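Gram-positive cocci surface proteins LPxTG domain-containing protein (Streptococcus pneumoniae, PDB 3NZ3) probably binds mucin through an elongated all-beta domain, as part of a cell-wall-anchored surface protein involved in adhesion. Local coordinates at residues V73-I78 and I103-D108. Residues are numbered along the deposited sequence; the frame is centred on the assembly and turned at random.
Sequences VISGKI and ITVRYD
At one end of the all-beta, Ig-like mucin-binding domain, the loop that leaves strand 68-74 packs against the inner side of strand 101-107, with Tyr107 reaching across from that strand to Gly76 and Ile78, which receive it. The bridge is made by side chains and one loop carbonyl, since the backbones stay well apart: even the closest pair, Ser75 and Val105, has its CA atoms 7.6 Å apart. The phenol of Tyr107 is the hydrogen-bond donor, its OH lying 2.7 Å from Gly76 O, in the plane of that carbonyl and with a C=O...O angle of 149°. Seen from the ring, the same oxygen sits at the edge, in plane, so the bond runs outward from the rim while one face takes Ile78. There the CD1 methyl of Ile78 lies over the middle of the ring, 3.5 Å from its centroid and 12° off the normal, a CH-pi contact; CG1 follows toward the rim, 3.7 Å from Tyr107 CE2. With chi2 at 171° the Ile78 chain is extended, which carries CD1 out over the ring, and the two side chains cross at about a right angle. Together the bond at the hydroxyl and the methyl on the face restrict how the ring can turn. Ser75 comes up against both Tyr107 and Val105: its CB is 3.6 Å from Tyr107 OH, and its OG lies 3.6 Å from Val105 CG1. That buried hydroxyl is satisfied by a hydrogen bond with Ile86 O. Val105 also packs on Tyr28 of strand 14-30, its parallel neighbour in the four-stranded sheet, and on Val89 of strand 88-94, which pairs antiparallel with strand 68-74; Tyr107 also touches Tyr81 in the intervening loop.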
ATOM      1  N   VAL A  73      -6.400  -8.048  -2.135  1.00 22.07           N
ATOM      2  CA  VAL A  73      -5.892  -9.158  -1.336  1.00 22.29           C
ATOM      3  C   VAL A  73      -7.043  -9.865  -0.620  1.00 22.67           C
ATOM      4  O   VAL A  73      -7.675  -9.292   0.266  1.00 21.95           O
ATOM      5  CB  VAL A  73      -4.825  -8.703  -0.300  1.00 22.08           C
ATOM      6  CG1 VAL A  73      -4.283  -9.897   0.467  1.00 21.92           C
ATOM      7  CG2 VAL A  73      -3.673  -7.963  -0.990  1.00 22.17           C
ATOM      8  N   ILE A  74      -7.305 -11.107  -1.020  1.00 23.68           N
ATOM      9  CA  ILE A  74      -8.322 -11.943  -0.373  1.00 24.65           C
ATOM     10  C   ILE A  74      -7.799 -12.394   0.998  1.00 25.23           C
ATOM     11  O   ILE A  74      -6.673 -12.889   1.110  1.00 25.05           O
ATOM     12  CB  ILE A  74      -8.698 -13.161  -1.262  1.00 24.69           C
ATOM     13  CG1 ILE A  74      -9.274 -12.683  -2.605  1.00 25.25           C
ATOM     14  CG2 ILE A  74      -9.699 -14.085  -0.555  1.00 24.58           C
ATOM     15  CD1 ILE A  74      -9.184 -13.722  -3.718  1.00 27.72           C
ATOM     16  N   SER A  75      -8.604 -12.185   2.037  1.00 25.87           N
ATOM     17  CA  SER A  75      -8.259 -12.634   3.385  1.00 26.66           C
ATOM     18  C   SER A  75      -8.571 -14.121   3.496  1.00 27.55           C
ATOM     19  O   SER A  75      -9.732 -14.523   3.428  1.00 28.22           O
ATOM     20  CB  SER A  75      -9.047 -11.855   4.443  1.00 26.15           C
ATOM     21  OG  SER A  75      -8.986 -10.452   4.234  1.00 25.24           O
ATOM     22  N   GLY A  76      -7.538 -14.939   3.666  1.00 28.64           N
ATOM     23  CA  GLY A  76      -7.721 -16.398   3.703  1.00 29.51           C
ATOM     24  C   GLY A  76      -8.436 -16.873   4.956  1.00 29.88           C
ATOM     25  O   GLY A  76      -8.492 -16.151   5.954  1.00 30.26           O
ATOM     26  N   LYS A  77      -8.997 -18.080   4.898  1.00 30.05           N
ATOM     27  CA  LYS A  77      -9.604 -18.703   6.074  1.00 29.92           C
ATOM     28  C   LYS A  77      -8.490 -19.211   6.981  1.00 29.54           C
ATOM     29  O   LYS A  77      -7.435 -19.639   6.505  1.00 29.42           O
ATOM     30  CB  LYS A  77     -10.518 -19.878   5.686  1.00 30.19           C
ATOM     31  CG  LYS A  77     -11.548 -19.594   4.602  0.20 30.78           C
ATOM     32  CD  LYS A  77     -12.698 -18.733   5.103  0.70 32.04           C
ATOM     33  CE  LYS A  77     -13.846 -18.731   4.102  0.70 33.55           C
ATOM     34  NZ  LYS A  77     -13.414 -18.296   2.738  1.00 34.49           N
ATOM     35  N   ILE A  78      -8.724 -19.149   8.288  1.00 29.00           N
ATOM     36  CA  ILE A  78      -7.781 -19.685   9.268  1.00 28.65           C
ATOM     37  C   ILE A  78      -8.512 -20.668  10.175  1.00 28.77           C
ATOM     38  O   ILE A  78      -9.586 -20.361  10.696  1.00 28.26           O
ATOM     39  CB  ILE A  78      -7.134 -18.570  10.118  1.00 28.38           C
ATOM     40  CG1 ILE A  78      -6.539 -17.484   9.212  1.00 27.50           C
ATOM     41  CG2 ILE A  78      -6.058 -19.146  11.049  1.00 28.38           C
ATOM     42  CD1 ILE A  78      -6.081 -16.260   9.957  1.00 25.98           C
ATOM     43  N   ILE A 103      -4.264  -1.437   6.910  1.00 24.30           N
ATOM     44  CA  ILE A 103      -5.578  -2.045   7.064  1.00 23.97           C
ATOM     45  C   ILE A 103      -5.425  -3.247   7.992  1.00 23.56           C
ATOM     46  O   ILE A 103      -4.474  -4.019   7.866  1.00 22.96           O
ATOM     47  CB  ILE A 103      -6.172  -2.456   5.690  1.00 24.24           C
ATOM     48  CG1 ILE A 103      -6.414  -1.206   4.827  1.00 24.81           C
ATOM     49  CG2 ILE A 103      -7.473  -3.255   5.856  1.00 24.22           C
ATOM     50  CD1 ILE A 103      -6.853  -1.489   3.411  1.00 27.44           C
ATOM     51  N   THR A 104      -6.347  -3.382   8.941  1.00 22.93           N
ATOM     52  CA  THR A 104      -6.348  -4.523   9.849  1.00 22.02           C
ATOM     53  C   THR A 104      -7.581  -5.378   9.600  1.00 21.87           C
ATOM     54  O   THR A 104      -8.719  -4.908   9.700  1.00 21.83           O
ATOM     55  CB  THR A 104      -6.273  -4.077  11.326  1.00 22.46           C
ATOM     56  OG1 THR A 104      -5.045  -3.370  11.550  1.00 20.53           O
ATOM     57  CG2 THR A 104      -6.335  -5.279  12.267  1.00 21.48           C
ATOM     58  N   VAL A 105      -7.337  -6.627   9.230  1.00 21.49           N
ATOM     59  CA  VAL A 105      -8.384  -7.620   9.072  1.00 21.57           C
ATOM     60  C   VAL A 105      -8.460  -8.388  10.390  1.00 22.21           C
ATOM     61  O   VAL A 105      -7.437  -8.839  10.910  1.00 22.11           O
ATOM     62  CB  VAL A 105      -8.063  -8.578   7.891  1.00 21.60           C
ATOM     63  CG1 VAL A 105      -9.116  -9.672   7.756  1.00 21.14           C
ATOM     64  CG2 VAL A 105      -7.930  -7.792   6.578  1.00 21.05           C
ATOM     65  N   ARG A 106      -9.671  -8.528  10.932  1.00 22.74           N
ATOM     66  CA  ARG A 106      -9.858  -9.142  12.251  1.00 23.20           C
ATOM     67  C   ARG A 106     -10.605 -10.468  12.200  1.00 23.45           C
ATOM     68  O   ARG A 106     -11.676 -10.573  11.588  1.00 22.93           O
ATOM     69  CB  ARG A 106     -10.555  -8.168  13.208  1.00 23.31           C
ATOM     70  CG  ARG A 106      -9.656  -7.041  13.671  1.00 24.30           C
ATOM     71  CD  ARG A 106     -10.388  -5.998  14.488  1.00 26.83           C
ATOM     72  NE  ARG A 106      -9.457  -4.966  14.950  1.00 28.86           N
ATOM     73  CZ  ARG A 106      -9.178  -3.845  14.283  1.00 29.88           C
ATOM     74  NH1 ARG A 106      -9.753  -3.593  13.115  1.00 28.93           N
ATOM     75  NH2 ARG A 106      -8.314  -2.972  14.789  1.00 29.90           N
ATOM     76  N   TYR A 107     -10.019 -11.473  12.854  1.00 24.16           N
ATOM     77  CA  TYR A 107     -10.604 -12.805  12.966  1.00 24.94           C
ATOM     78  C   TYR A 107     -11.032 -13.055  14.404  1.00 25.75           C
ATOM     79  O   TYR A 107     -10.285 -12.784  15.356  1.00 25.54           O
ATOM     80  CB  TYR A 107      -9.601 -13.895  12.566  1.00 25.09           C
ATOM     81  CG  TYR A 107      -9.139 -13.875  11.124  1.00 24.83           C
ATOM     82  CD1 TYR A 107      -8.215 -12.929  10.679  1.00 24.29           C
ATOM     83  CD2 TYR A 107      -9.591 -14.831  10.214  1.00 24.86           C
ATOM     84  CE1 TYR A 107      -7.771 -12.918   9.350  1.00 24.71           C
ATOM     85  CE2 TYR A 107      -9.153 -14.833   8.890  1.00 24.66           C
ATOM     86  CZ  TYR A 107      -8.241 -13.869   8.468  1.00 25.09           C
ATOM     87  OH  TYR A 107      -7.801 -13.863   7.162  1.00 24.85           O
ATOM     88  N   ASP A 108     -12.237 -13.581  14.561  1.00 26.44           N
ATOM     89  CA  ASP A 108     -12.729 -13.938  15.882  1.00 27.52           C
ATOM     90  C   ASP A 108     -12.778 -15.459  15.965  1.00 27.78           C
ATOM     91  O   ASP A 108     -13.209 -16.118  15.020  1.00 27.54           O
ATOM     92  CB  ASP A 108     -14.110 -13.325  16.105  1.00 27.97           C
ATOM     93  CG  ASP A 108     -14.423 -13.089  17.579  1.00 29.10           C
ATOM     94  OD1 ASP A 108     -13.522 -13.240  18.436  1.00 30.80           O
ATOM     95  OD2 ASP A 108     -15.585 -12.747  17.874  1.00 30.92           O
TER